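Local coordinates for protein VirX1 (Cyanophage Syn10, PDB 6QGM) that iodinates diverse substrates as a viral halogenase of the tryptophan halogenase family, probably by a flavin-dependent route, at residues 21-26 and 56-61; 307-311 and 322-326. Numbering follows the deposited sequence.

Interaction 1 of 2, residues 21-26 and 56-61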
loop_
_atom_site.group_PDB
_atom_site.type_symbol
_atom_site.label_atom_id
_atom_site.label_comp_id
_atom_site.label_asym_id
_atom_site.label_seq_id
_atom_site.Cartn_x
_atom_site.Cartn_y
_atom_site.Cartn_z
ATOM N N ALA B 21 8.193 -16.972 -33.679
ATOM C CA ALA B 21 7.353 -16.080 -34.517
ATOM C C ALA B 21 7.439 -14.640 -33.994
ATOM O O ALA B 21 7.817 -13.749 -34.778
ATOM C CB ALA B 21 5.928 -16.563 -34.535
ATOM N N ALA B 22 7.114 -14.433 -32.711
ATOM C CA ALA B 22 7.140 -13.118 -32.016
ATOM C C ALA B 22 8.505 -12.449 -32.194
ATOM O O ALA B 22 8.543 -11.311 -32.678
ATOM C CB ALA B 22 6.817 -13.291 -30.557
ATOM N N LEU B 23 9.584 -13.141 -31.826
ATOM C CA LEU B 23 10.971 -12.612 -31.905
ATOM C C LEU B 23 11.315 -12.291 -33.365
ATOM O O LEU B 23 11.854 -11.197 -33.608
ATOM C CB LEU B 23 11.942 -13.629 -31.294
ATOM C CG LEU B 23 11.907 -13.728 -29.759
ATOM C CD1 LEU B 23 12.985 -14.670 -29.227
ATOM C CD2 LEU B 23 12.056 -12.366 -29.100
ATOM N N SER B 24 11.005 -13.193 -34.306
ATOM C CA SER B 24 11.358 -13.042 -35.747
ATOM C C SER B 24 10.676 -11.791 -36.335
ATOM O O SER B 24 11.300 -11.115 -37.177
ATOM C CB SER B 24 11.023 -14.285 -36.537
ATOM O OG SER B 24 9.626 -14.385 -36.769
ATOM N N LYS B 25 9.454 -11.484 -35.889
ATOM C CA LYS B 25 8.607 -10.390 -36.430
ATOM C C LYS B 25 8.876 -9.086 -35.665
ATOM O O LYS B 25 9.099 -8.065 -36.339
ATOM C CB LYS B 25 7.129 -10.788 -36.385
ATOM C CG LYS B 25 6.164 -9.722 -36.875
ATOM C CD LYS B 25 4.950 -10.256 -37.580
ATOM C CE LYS B 25 4.021 -9.155 -38.068
ATOM N NZ LYS B 25 3.559 -8.281 -36.959
ATOM N N LEU B 26 8.871 -9.106 -34.325
ATOM C CA LEU B 26 8.947 -7.887 -33.468
ATOM C C LEU B 26 10.406 -7.523 -33.134
ATOM O O LEU B 26 10.625 -6.407 -32.636
ATOM C CB LEU B 26 8.130 -8.115 -32.195
ATOM C CG LEU B 26 6.677 -8.553 -32.401
ATOM C CD1 LEU B 26 6.001 -8.889 -31.088
ATOM C CD2 LEU B 26 5.892 -7.483 -33.117
ATOM N N PHE B 56 -1.467 -10.780 -28.297
ATOM C CA PHE B 56 -0.440 -11.583 -29.002
ATOM C C PHE B 56 -0.819 -11.637 -30.485
ATOM O O PHE B 56 0.014 -11.279 -31.348
ATOM C CB PHE B 56 -0.300 -12.975 -28.371
ATOM C CG PHE B 56 0.750 -13.842 -29.010
ATOM C CD1 PHE B 56 2.076 -13.743 -28.621
ATOM C CD2 PHE B 56 0.423 -14.729 -30.030
ATOM C CE1 PHE B 56 3.053 -14.495 -29.255
ATOM C CE2 PHE B 56 1.399 -15.500 -30.643
ATOM C CZ PHE B 56 2.713 -15.379 -30.253
ATOM N N LEU B 57 -2.052 -12.046 -30.783
ATOM C CA LEU B 57 -2.538 -12.181 -32.183
ATOM C C LEU B 57 -2.410 -10.834 -32.908
ATOM O O LEU B 57 -1.916 -10.822 -34.058
ATOM C CB LEU B 57 -3.982 -12.683 -32.156
ATOM C CG LEU B 57 -4.148 -14.144 -31.745
ATOM C CD1 LEU B 57 -5.606 -14.434 -31.410
ATOM C CD2 LEU B 57 -3.611 -15.068 -32.835
ATOM N N HIS B 58 -2.808 -9.742 -32.245
ATOM C CA HIS B 58 -2.801 -8.367 -32.816
ATOM C C HIS B 58 -1.350 -7.938 -33.092
ATOM O O HIS B 58 -1.107 -7.359 -34.171
ATOM C CB HIS B 58 -3.623 -7.422 -31.911
ATOM C CG HIS B 58 -5.084 -7.410 -32.236
ATOM N ND1 HIS B 58 -5.610 -6.573 -33.205
ATOM C CD2 HIS B 58 -6.132 -8.118 -31.753
ATOM C CE1 HIS B 58 -6.912 -6.766 -33.304
ATOM N NE2 HIS B 58 -7.254 -7.705 -32.419
ATOM N N LEU B 59 -0.424 -8.259 -32.181
ATOM C CA LEU B 59 1.029 -7.951 -32.315
ATOM C C LEU B 59 1.618 -8.682 -33.527
ATOM O O LEU B 59 2.568 -8.140 -34.116
ATOM C CB LEU B 59 1.772 -8.359 -31.033
ATOM C CG LEU B 59 1.659 -7.405 -29.849
ATOM C CD1 LEU B 59 2.077 -8.103 -28.565
ATOM C CD2 LEU B 59 2.501 -6.153 -30.083
ATOM N N LEU B 60 1.081 -9.854 -33.886
ATOM C CA LEU B 60 1.582 -10.678 -35.023
ATOM C C LEU B 60 0.731 -10.464 -36.280
ATOM O O LEU B 60 1.039 -11.141 -37.285
ATOM C CB LEU B 60 1.582 -12.160 -34.630
ATOM C CG LEU B 60 2.574 -12.554 -33.536
ATOM C CD1 LEU B 60 2.695 -14.062 -33.452
ATOM C CD2 LEU B 60 3.949 -11.947 -33.776
ATOM N N ASP B 61 -0.290 -9.586 -36.221
ATOM C CA ASP B 61 -1.180 -9.197 -37.352
ATOM C C ASP B 61 -2.005 -10.391 -37.840
ATOM O O ASP B 61 -2.374 -10.398 -39.024
ATOM C CB ASP B 61 -0.388 -8.634 -38.533
ATOM C CG ASP B 61 0.179 -7.241 -38.315
ATOM O OD1 ASP B 61 -0.599 -6.347 -37.878
ATOM O OD2 ASP B 61 1.390 -7.063 -38.613
#
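Leu60 reaches across from just beyond the end of helix 52-59 and lays its two methyls on the neighbouring helix: CD2 rests 3.8 Å from CA of Ala22 and CD1 4.2 Å from CB of Ala21. Two alanines in a row keep the surface of helix 14-26 low here, so the leucine can press almost against its backbone. One turn back along its own helix, Phe56 adds ring atom CE1 at 4.2 Å from Ala22 CB. Further along, Leu26 lies beside Leu59, with CD1 of Leu26 4.3 Å from CB of Leu59. Ile180 of helix 169-181 touches both Ala21 and Leu60, and helix 360-373 reaches Ala22, Leu26 and Phe56, so most of the apolar part is buried.

Toward the end of helix 14-26 the contact turns polar. Lys25 runs out with chi1 and chi3 t and turns at chi4 (m), which brings NZ 3.0 Å from Asp61 OD2, a salt bridge, and 3.0 Å from the carbonyl O of Leu59, a weak hydrogen bond. That carbonyl is at hand because the helix is ending: Asp61 takes positive phi in a Schellman motif, its N bonded to His58 O at 3.1 Å. Asp61 also forms a salt bridge through OD1 with Lys478 of the second subunit, whose Tyr476 packs on Leu26 and Leu59. Helix 14-26 follows strand 6-10 and a glycine-rich turn of the GxGxxG type, consistent with the first beta-alpha unit of the Rossmann-type nucleotide-binding fold of flavin-dependent halogenases, here packed at its far end against a Schellman-capped helix.

Interaction 2 of 2, residues 307-311 and 322-326; sequences EAEFR and KIFHI
Residues 307-311 form a little over one turn of helix 303-314, with Arg311 N bonded to Glu307 O at 3.0 Å. Residues 322-326 are extended, phi between about -78° and -119° and psi between 119° and 137°, and enter strand 324-327. The backbones stay well apart, the closest CA pair being Glu307 and Ile323 at 8.3 Å, so side chains make the contact. Extended geometry alternates the side chains along 322-324: Ile323 points its CA-CB bond toward the helix, while Lys322 and Phe324 point away.

Ile323, chi1 m and chi2 t, drives its CD1 between three helix residues: 3.8 Å from CD2 of Phe310, 3.9 Å from CG of Glu307 and 3.4 Å from NH2 of Arg311, where the methyl sits over one face of the guanidinium. Phe310 has chi1 t and heads for the sheet, where it also meets Met254, Thr256, Thr292 and Tyr294. This is a helix packed on a mixed beta-sheet near its edge: strand 324-327 is outermost within the chain and runs antiparallel to strand 252-258, with backbone hydrogen bonds between Phe324 and Ala255 and between Ile326 and Ala253.

The same two charged side chains pair with each other. Glu307 (chi1, chi2 t; chi3 near -38°) receives on OE2 both NH2 of Arg311 at 3.1 Å, a salt bridge, and NE of Arg311 at 3.2 Å. Arg311 has chi1 m, chi2 and chi3 t, chi4 near -81°; its NH1 donates to the carbonyls of Gly318 and Ala321. His325, chi1 m, presents its ring edge to Glu307, with CE1 3.1 Å and NE2 3.2 Å from OE1.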
loop_
_atom_site.group_PDB
_atom_site.type_symbol
_atom_site.label_atom_id
_atom_site.label_comp_id
_atom_site.label_asym_id
_atom_site.label_seq_id
_atom_site.Cartn_x
_atom_site.Cartn_y
_atom_site.Cartn_z
ATOM N N GLU B 307 -9.372 -42.353 -13.096
ATOM C CA GLU B 307 -9.645 -42.728 -14.505
ATOM C C GLU B 307 -11.040 -43.356 -14.618
ATOM O O GLU B 307 -11.723 -43.118 -15.639
ATOM C CB GLU B 307 -8.575 -43.675 -15.021
ATOM C CG GLU B 307 -8.854 -44.116 -16.450
ATOM C CD GLU B 307 -7.681 -44.752 -17.148
ATOM O OE1 GLU B 307 -6.557 -44.254 -16.914
ATOM O OE2 GLU B 307 -7.903 -45.725 -17.906
ATOM N N ALA B 308 -11.436 -44.153 -13.629
ATOM C CA ALA B 308 -12.768 -44.790 -13.575
ATOM C C ALA B 308 -13.826 -43.681 -13.429
ATOM O O ALA B 308 -14.811 -43.682 -14.188
ATOM C CB ALA B 308 -12.797 -45.808 -12.460
ATOM N N GLU B 309 -13.605 -42.763 -12.487
ATOM C CA GLU B 309 -14.359 -41.485 -12.324
ATOM C C GLU B 309 -14.535 -40.795 -13.681
ATOM O O GLU B 309 -15.690 -40.510 -14.051
ATOM C CB GLU B 309 -13.587 -40.528 -11.419
ATOM C CG GLU B 309 -14.146 -40.369 -10.024
ATOM C CD GLU B 309 -13.484 -39.204 -9.304
ATOM O OE1 GLU B 309 -13.944 -38.043 -9.535
ATOM O OE2 GLU B 309 -12.472 -39.451 -8.564
ATOM N N PHE B 310 -13.423 -40.535 -14.379
ATOM C CA PHE B 310 -13.347 -39.710 -15.616
ATOM C C PHE B 310 -14.162 -40.356 -16.739
ATOM O O PHE B 310 -14.975 -39.660 -17.371
ATOM C CB PHE B 310 -11.888 -39.480 -16.016
ATOM C CG PHE B 310 -11.692 -38.529 -17.176
ATOM C CD1 PHE B 310 -12.419 -37.350 -17.278
ATOM C CD2 PHE B 310 -10.743 -38.795 -18.149
ATOM C CE1 PHE B 310 -12.221 -36.485 -18.343
ATOM C CE2 PHE B 310 -10.545 -37.930 -19.216
ATOM C CZ PHE B 310 -11.279 -36.772 -19.308
ATOM N N ARG B 311 -13.952 -41.657 -16.955
ATOM C CA ARG B 311 -14.677 -42.477 -17.971
ATOM C C ARG B 311 -16.178 -42.477 -17.651
ATOM O O ARG B 311 -16.958 -42.244 -18.582
ATOM C CB ARG B 311 -14.123 -43.903 -18.028
ATOM C CG ARG B 311 -12.735 -43.989 -18.628
ATOM C CD ARG B 311 -12.218 -45.397 -18.752
ATOM N NE ARG B 311 -10.826 -45.368 -19.176
ATOM C CZ ARG B 311 -10.420 -45.206 -20.436
ATOM N NH1 ARG B 311 -11.294 -45.058 -21.421
ATOM N NH2 ARG B 311 -9.128 -45.193 -20.704
ATOM N N LYS B 322 -9.008 -42.952 -25.541
ATOM C CA LYS B 322 -7.560 -43.089 -25.244
ATOM C C LYS B 322 -7.158 -41.952 -24.291
ATOM O O LYS B 322 -7.307 -40.789 -24.682
ATOM C CB LYS B 322 -6.792 -43.071 -26.565
ATOM C CG LYS B 322 -5.320 -43.424 -26.507
ATOM C CD LYS B 322 -4.757 -43.534 -27.911
ATOM C CE LYS B 322 -3.296 -43.956 -27.974
ATOM N NZ LYS B 322 -2.545 -43.247 -29.046
ATOM N N ILE B 323 -6.679 -42.296 -23.093
ATOM C CA ILE B 323 -6.363 -41.351 -21.979
ATOM C C ILE B 323 -4.846 -41.314 -21.780
ATOM O O ILE B 323 -4.229 -42.404 -21.638
ATOM C CB ILE B 323 -7.097 -41.747 -20.680
ATOM C CG1 ILE B 323 -8.616 -41.729 -20.884
ATOM C CG2 ILE B 323 -6.665 -40.882 -19.506
ATOM C CD1 ILE B 323 -9.411 -41.987 -19.639
ATOM N N PHE B 324 -4.284 -40.094 -21.788
ATOM C CA PHE B 324 -2.843 -39.813 -21.597
ATOM C C PHE B 324 -2.654 -39.111 -20.249
ATOM O O PHE B 324 -3.177 -37.997 -20.109
ATOM C CB PHE B 324 -2.317 -39.023 -22.803
ATOM C CG PHE B 324 -2.222 -39.841 -24.074
ATOM C CD1 PHE B 324 -1.474 -41.022 -24.120
ATOM C CD2 PHE B 324 -2.994 -39.523 -25.186
ATOM C CE1 PHE B 324 -1.427 -41.796 -25.268
ATOM C CE2 PHE B 324 -2.950 -40.300 -26.332
ATOM C CZ PHE B 324 -2.160 -41.425 -26.372
ATOM N N HIS B 325 -1.892 -39.714 -19.336
ATOM C CA HIS B 325 -1.550 -39.175 -17.995
ATOM C C HIS B 325 -0.356 -38.235 -18.106
ATOM O O HIS B 325 0.644 -38.607 -18.704
ATOM C CB HIS B 325 -1.262 -40.310 -17.007
ATOM C CG HIS B 325 -2.469 -41.141 -16.777
ATOM N ND1 HIS B 325 -2.828 -42.144 -17.641
ATOM C CD2 HIS B 325 -3.440 -41.079 -15.840
ATOM C CE1 HIS B 325 -3.963 -42.669 -17.257
ATOM N NE2 HIS B 325 -4.353 -42.056 -16.142
ATOM N N ILE B 326 -0.492 -37.054 -17.523
ATOM C CA ILE B 326 0.563 -36.012 -17.503
ATOM C C ILE B 326 0.916 -35.758 -16.040
ATOM O O ILE B 326 -0.000 -35.691 -15.166
ATOM C CB ILE B 326 0.123 -34.731 -18.222
ATOM C CG1 ILE B 326 -0.706 -35.014 -19.477
ATOM C CG2 ILE B 326 1.355 -33.902 -18.541
ATOM C CD1 ILE B 326 -1.830 -34.010 -19.715
#

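Interactions 1 and 2 belong to different sheet systems of one chain. Their centres lie 36 Å apart and their nearest atoms about 22 Å, so they do not touch, and along the sequence the first closes before the second opens. Interaction 1 joins two helices beside the sheet that includes strands 6-10 and 31-36, consistent with the nucleotide-binding part; interaction 2 sets a helix on the other sheet, against strand 324-327. They differ in setting too: residues 21-26 and 56-61 make a buried contact reached by a second subunit, whereas 307-311 and 322-326 meet near the surface, untouched by another chain. No ligand marks the active site in this apo model.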